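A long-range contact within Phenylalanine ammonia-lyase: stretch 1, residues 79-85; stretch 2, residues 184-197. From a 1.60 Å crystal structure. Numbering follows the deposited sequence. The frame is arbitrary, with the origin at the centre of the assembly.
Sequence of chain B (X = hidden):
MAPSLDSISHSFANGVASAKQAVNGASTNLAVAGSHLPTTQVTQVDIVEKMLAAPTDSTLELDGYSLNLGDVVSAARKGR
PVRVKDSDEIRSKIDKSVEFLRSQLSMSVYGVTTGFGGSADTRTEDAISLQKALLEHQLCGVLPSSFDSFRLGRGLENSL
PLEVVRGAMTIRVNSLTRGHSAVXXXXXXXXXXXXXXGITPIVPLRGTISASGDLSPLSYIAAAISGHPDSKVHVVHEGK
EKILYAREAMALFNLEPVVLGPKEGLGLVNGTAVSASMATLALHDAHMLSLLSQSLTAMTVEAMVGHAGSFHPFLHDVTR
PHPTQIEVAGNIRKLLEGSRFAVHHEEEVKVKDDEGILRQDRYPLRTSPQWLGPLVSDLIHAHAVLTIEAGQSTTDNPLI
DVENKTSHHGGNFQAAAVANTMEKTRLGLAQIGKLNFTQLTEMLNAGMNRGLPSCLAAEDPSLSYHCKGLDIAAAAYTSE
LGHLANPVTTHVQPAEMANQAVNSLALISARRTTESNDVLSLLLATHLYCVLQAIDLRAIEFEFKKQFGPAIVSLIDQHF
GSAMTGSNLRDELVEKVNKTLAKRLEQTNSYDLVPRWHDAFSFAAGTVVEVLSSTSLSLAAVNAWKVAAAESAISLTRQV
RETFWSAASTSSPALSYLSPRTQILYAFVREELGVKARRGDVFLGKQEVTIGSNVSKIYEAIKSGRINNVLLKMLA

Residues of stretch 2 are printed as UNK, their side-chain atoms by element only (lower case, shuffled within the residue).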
# COMPACT_ATOMS: atom_id res chain seq x y z
N GLY B 79 3.06 -28.33 23.94
CA GLY B 79 3.34 -28.59 25.34
C GLY B 79 4.61 -29.35 25.65
O GLY B 79 4.74 -29.93 26.74
N ARG B 80 5.57 -29.34 24.75
CA ARG B 80 6.80 -30.05 24.98
C ARG B 80 7.56 -29.49 26.16
O ARG B 80 7.67 -28.26 26.26
CB ARG B 80 7.72 -29.91 23.79
CG ARG B 80 8.95 -30.80 23.89
CD ARG B 80 9.67 -30.65 22.62
NE ARG B 80 10.88 -31.47 22.55
CZ ARG B 80 11.74 -31.34 21.55
NH1 ARG B 80 11.49 -30.49 20.54
NH2 ARG B 80 12.84 -32.08 21.55
N PRO B 81 8.07 -30.35 27.05
CA PRO B 81 8.84 -29.84 28.18
C PRO B 81 10.11 -29.15 27.69
O PRO B 81 10.68 -29.58 26.69
CB PRO B 81 9.22 -31.09 28.96
CG PRO B 81 8.27 -32.11 28.54
CD PRO B 81 7.94 -31.82 27.11
N VAL B 82 10.58 -28.14 28.41
CA VAL B 82 11.73 -27.35 28.00
C VAL B 82 12.63 -27.19 29.23
O VAL B 82 12.13 -26.94 30.34
CB VAL B 82 11.30 -25.97 27.45
CG1 VAL B 82 12.49 -25.08 27.14
CG2 VAL B 82 10.42 -26.13 26.25
N ARG B 83 13.93 -27.38 29.05
CA ARG B 83 14.89 -27.06 30.09
C ARG B 83 16.22 -26.55 29.52
O ARG B 83 16.60 -26.86 28.40
CB ARG B 83 15.15 -28.30 30.98
CG ARG B 83 13.98 -28.69 31.91
CD ARG B 83 14.18 -30.09 32.54
NE ARG B 83 13.82 -30.17 33.96
CZ ARG B 83 14.55 -29.66 34.96
NH1 ARG B 83 15.67 -28.97 34.70
NH2 ARG B 83 14.16 -29.81 36.22
N VAL B 84 16.94 -25.77 30.30
CA VAL B 84 18.33 -25.50 30.00
C VAL B 84 19.09 -26.81 30.05
O VAL B 84 18.98 -27.56 30.99
CB VAL B 84 18.96 -24.51 30.99
CG1 VAL B 84 20.43 -24.33 30.70
CG2 VAL B 84 18.24 -23.18 30.93
N LYS B 85 19.91 -27.05 29.04
CA LYS B 85 20.67 -28.28 28.98
C LYS B 85 21.38 -28.55 30.31
O LYS B 85 22.01 -27.67 30.89
CB LYS B 85 21.69 -28.23 27.84
CG LYS B 85 22.45 -29.53 27.72
CD LYS B 85 23.08 -29.71 26.37
CE LYS B 85 23.93 -30.99 26.32
NZ LYS B 85 25.34 -30.61 26.11
N UNK B 184 21.17 -14.80 35.61
CA UNK B 184 21.37 -16.04 36.35
C UNK B 184 20.55 -17.21 35.84
O UNK B 184 19.44 -17.07 35.34
n UNK B 184 19.97 -13.84 39.74
n UNK B 184 17.83 -13.14 40.19
c UNK B 184 18.90 -13.86 40.54
c UNK B 184 21.04 -15.88 37.82
c UNK B 184 21.88 -14.85 38.60
n UNK B 184 18.90 -14.54 41.67
c UNK B 184 21.21 -14.58 39.95
N UNK B 185 21.10 -18.40 36.06
CA UNK B 185 20.41 -19.63 35.72
C UNK B 185 19.06 -19.73 36.42
O UNK B 185 18.09 -20.16 35.79
c UNK B 185 20.52 -22.31 34.23
c UNK B 185 20.70 -22.18 35.74
c UNK B 185 21.63 -23.28 36.28
c UNK B 185 21.26 -20.83 36.11
N UNK B 186 18.97 -19.30 37.66
CA UNK B 186 17.70 -19.34 38.37
C UNK B 186 16.58 -18.56 37.66
O UNK B 186 15.39 -18.96 37.71
c UNK B 186 18.21 -17.44 39.91
c UNK B 186 16.63 -19.18 40.60
c UNK B 186 17.87 -18.88 39.83
N UNK B 187 16.95 -17.47 36.99
CA UNK B 187 16.01 -16.68 36.21
C UNK B 187 15.54 -17.49 34.97
O UNK B 187 14.35 -17.49 34.60
c UNK B 187 15.74 -14.57 34.82
c UNK B 187 16.88 -14.50 37.01
c UNK B 187 16.63 -15.33 35.80
N UNK B 188 16.47 -18.15 34.30
CA UNK B 188 16.12 -18.93 33.13
C UNK B 188 15.23 -20.08 33.54
O UNK B 188 14.22 -20.38 32.87
c UNK B 188 17.86 -17.18 31.45
c UNK B 188 18.43 -18.42 32.04
c UNK B 188 17.38 -19.47 32.41
c UNK B 188 19.46 -19.12 31.09
N UNK B 189 15.57 -20.71 34.67
CA UNK B 189 14.73 -21.74 35.25
C UNK B 189 13.33 -21.25 35.63
O UNK B 189 12.38 -22.02 35.59
o UNK B 189 17.24 -23.26 38.41
c UNK B 189 16.64 -23.18 36.06
c UNK B 189 17.37 -23.78 37.27
o UNK B 189 18.14 -24.75 37.07
c UNK B 189 15.42 -22.39 36.47
N UNK B 190 13.19 -19.99 35.99
CA UNK B 190 11.85 -19.43 36.29
C UNK B 190 10.98 -19.48 35.05
O UNK B 190 9.81 -19.85 35.09
c UNK B 190 11.96 -18.04 36.78
N UNK B 191 11.58 -19.15 33.92
CA UNK B 191 10.91 -19.24 32.62
C UNK B 191 10.59 -20.67 32.21
O UNK B 191 9.47 -20.98 31.74
c UNK B 191 10.52 -16.35 31.45
c UNK B 191 11.74 -18.54 31.53
c UNK B 191 13.00 -16.47 30.86
c UNK B 191 11.86 -17.03 31.74
N UNK B 192 11.57 -21.55 32.36
CA UNK B 192 11.30 -22.94 31.97
C UNK B 192 10.26 -23.59 32.91
O UNK B 192 9.43 -24.38 32.46
c UNK B 192 12.61 -23.80 31.80
o UNK B 192 13.28 -23.89 33.07
c UNK B 192 13.54 -23.17 30.76
N UNK B 193 10.24 -23.17 34.17
CA UNK B 193 9.18 -23.65 35.08
C UNK B 193 7.81 -23.11 34.68
O UNK B 193 6.83 -23.87 34.70
c UNK B 193 9.49 -23.31 36.52
o UNK B 193 10.68 -25.37 36.74
n UNK B 193 11.20 -23.70 38.14
c UNK B 193 10.51 -24.21 37.14
N UNK B 194 7.71 -21.86 34.24
CA UNK B 194 6.46 -21.38 33.66
C UNK B 194 6.04 -22.23 32.49
O UNK B 194 4.88 -22.65 32.38
c UNK B 194 5.31 -16.83 34.97
c UNK B 194 5.62 -17.75 34.02
c UNK B 194 6.18 -18.26 36.63
c UNK B 194 6.21 -18.95 34.34
c UNK B 194 6.54 -19.92 33.24
c UNK B 194 6.51 -19.21 35.66
c UNK B 194 5.58 -17.08 36.27
N UNK B 195 6.97 -22.48 31.57
CA UNK B 195 6.63 -23.33 30.43
C UNK B 195 6.12 -24.71 30.87
O UNK B 195 5.12 -25.19 30.37
c UNK B 195 9.59 -22.29 28.11
c UNK B 195 8.16 -22.24 28.63
c UNK B 195 7.84 -23.50 29.47
c UNK B 195 7.19 -22.07 27.49
N UNK B 196 6.84 -25.34 31.77
CA UNK B 196 6.61 -26.75 32.08
C UNK B 196 5.40 -26.94 32.95
O UNK B 196 4.87 -28.03 33.00
c UNK B 196 9.01 -27.37 31.70
n UNK B 196 10.24 -27.39 32.22
c UNK B 196 7.85 -27.38 32.67
o UNK B 196 8.80 -27.36 30.49
N UNK B 197 4.98 -25.88 33.63
CA UNK B 197 3.75 -25.89 34.43
C UNK B 197 2.58 -25.18 33.71
O UNK B 197 1.51 -25.05 34.29
c UNK B 197 6.17 -25.77 37.12
c UNK B 197 3.99 -25.24 35.79
c UNK B 197 5.58 -27.73 37.89
c UNK B 197 4.91 -26.02 36.67
n UNK B 197 4.58 -27.27 37.15
n UNK B 197 6.56 -26.84 37.88
O HOH W 1 7.01 -26.80 28.37
O HOH W 2 15.82 -25.08 32.85

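Position 184 carries three carbons, a nitrogen and a carbon bearing two more nitrogens, a guanidinium: Arg 184, at the N-cap of the helix and out of reach of stretch 1. At 185 four carbons fork at the second. Although the CA-to-CB bond points sideways, the end of the chain approaches Val 84, and the residue is Leu 185, with CD1 4.1 Å from Val 84 CG1. Positions 186 and 187, each one carbon carrying two more, are the beta-branched Val 186 and Val 187; neither touches the strand.

Position 188 again has four carbons forked at the second; it points toward the strand, its CB 4.1 Å from Val 84 CG2. This is Leu 188. Three carbons ending in two oxygens make a carboxylate at 189, Glu 189, which makes no close contact. The single carbon at 190 is Ala 190, and four carbons forked at the second give Leu 191; both are out of reach.

At 192 one carbon carries an oxygen and a carbon; its CB points toward the strand and lies 3.5 Å from Val 82 O. This is Thr 192, whose CG2 is 4.2 Å from Val 82 CG1. Water 2 joins its OG1 (2.8 Å from the water O) to Val 84 N (2.9 Å from the same O), accepting from the amide.

Position 193 has two carbons, the second bearing one oxygen and one nitrogen: Asn 193, whose CA-to-CB bond points away and whose side-chain end, though nearer, makes no close contact. One carbon followed by a six-carbon ring at 194 is Phe 194, out of reach. Position 195, four carbons forked at the second, packs on Val 82; it is Leu 195, with CD1 4.1 Å from Val 82 CB.

The atoms at 196 repeat the carboxamide pattern, but here the group meets the backbone of Val 82. It is Asn 196: OD1 accepts from Val 82 N at 2.8 Å, and ND2 donates to Val 82 O at 2.7 Å. At 197 one carbon leads to a five-membered ring of three carbons and two nitrogens, His 197, beyond contact.

The strand and helix run nearly antiparallel, at 166°, with axes 7.7 Å apart at closest approach. Asn 196 satisfies both backbone polar groups of Val 82 with one planar amide, while water 1 donates to Asn 196 OD1 (2.8 Å from the water O) and Arg 80 O (2.6 Å from the O of water 1). Farther along the strand, Val 84 packs against Leu 185 and Leu 188, so a directional clamp is joined to an apolar patch, with Thr 192 between them.

Stretch 2, residues 184-197: RLVVLEALTNFLNH
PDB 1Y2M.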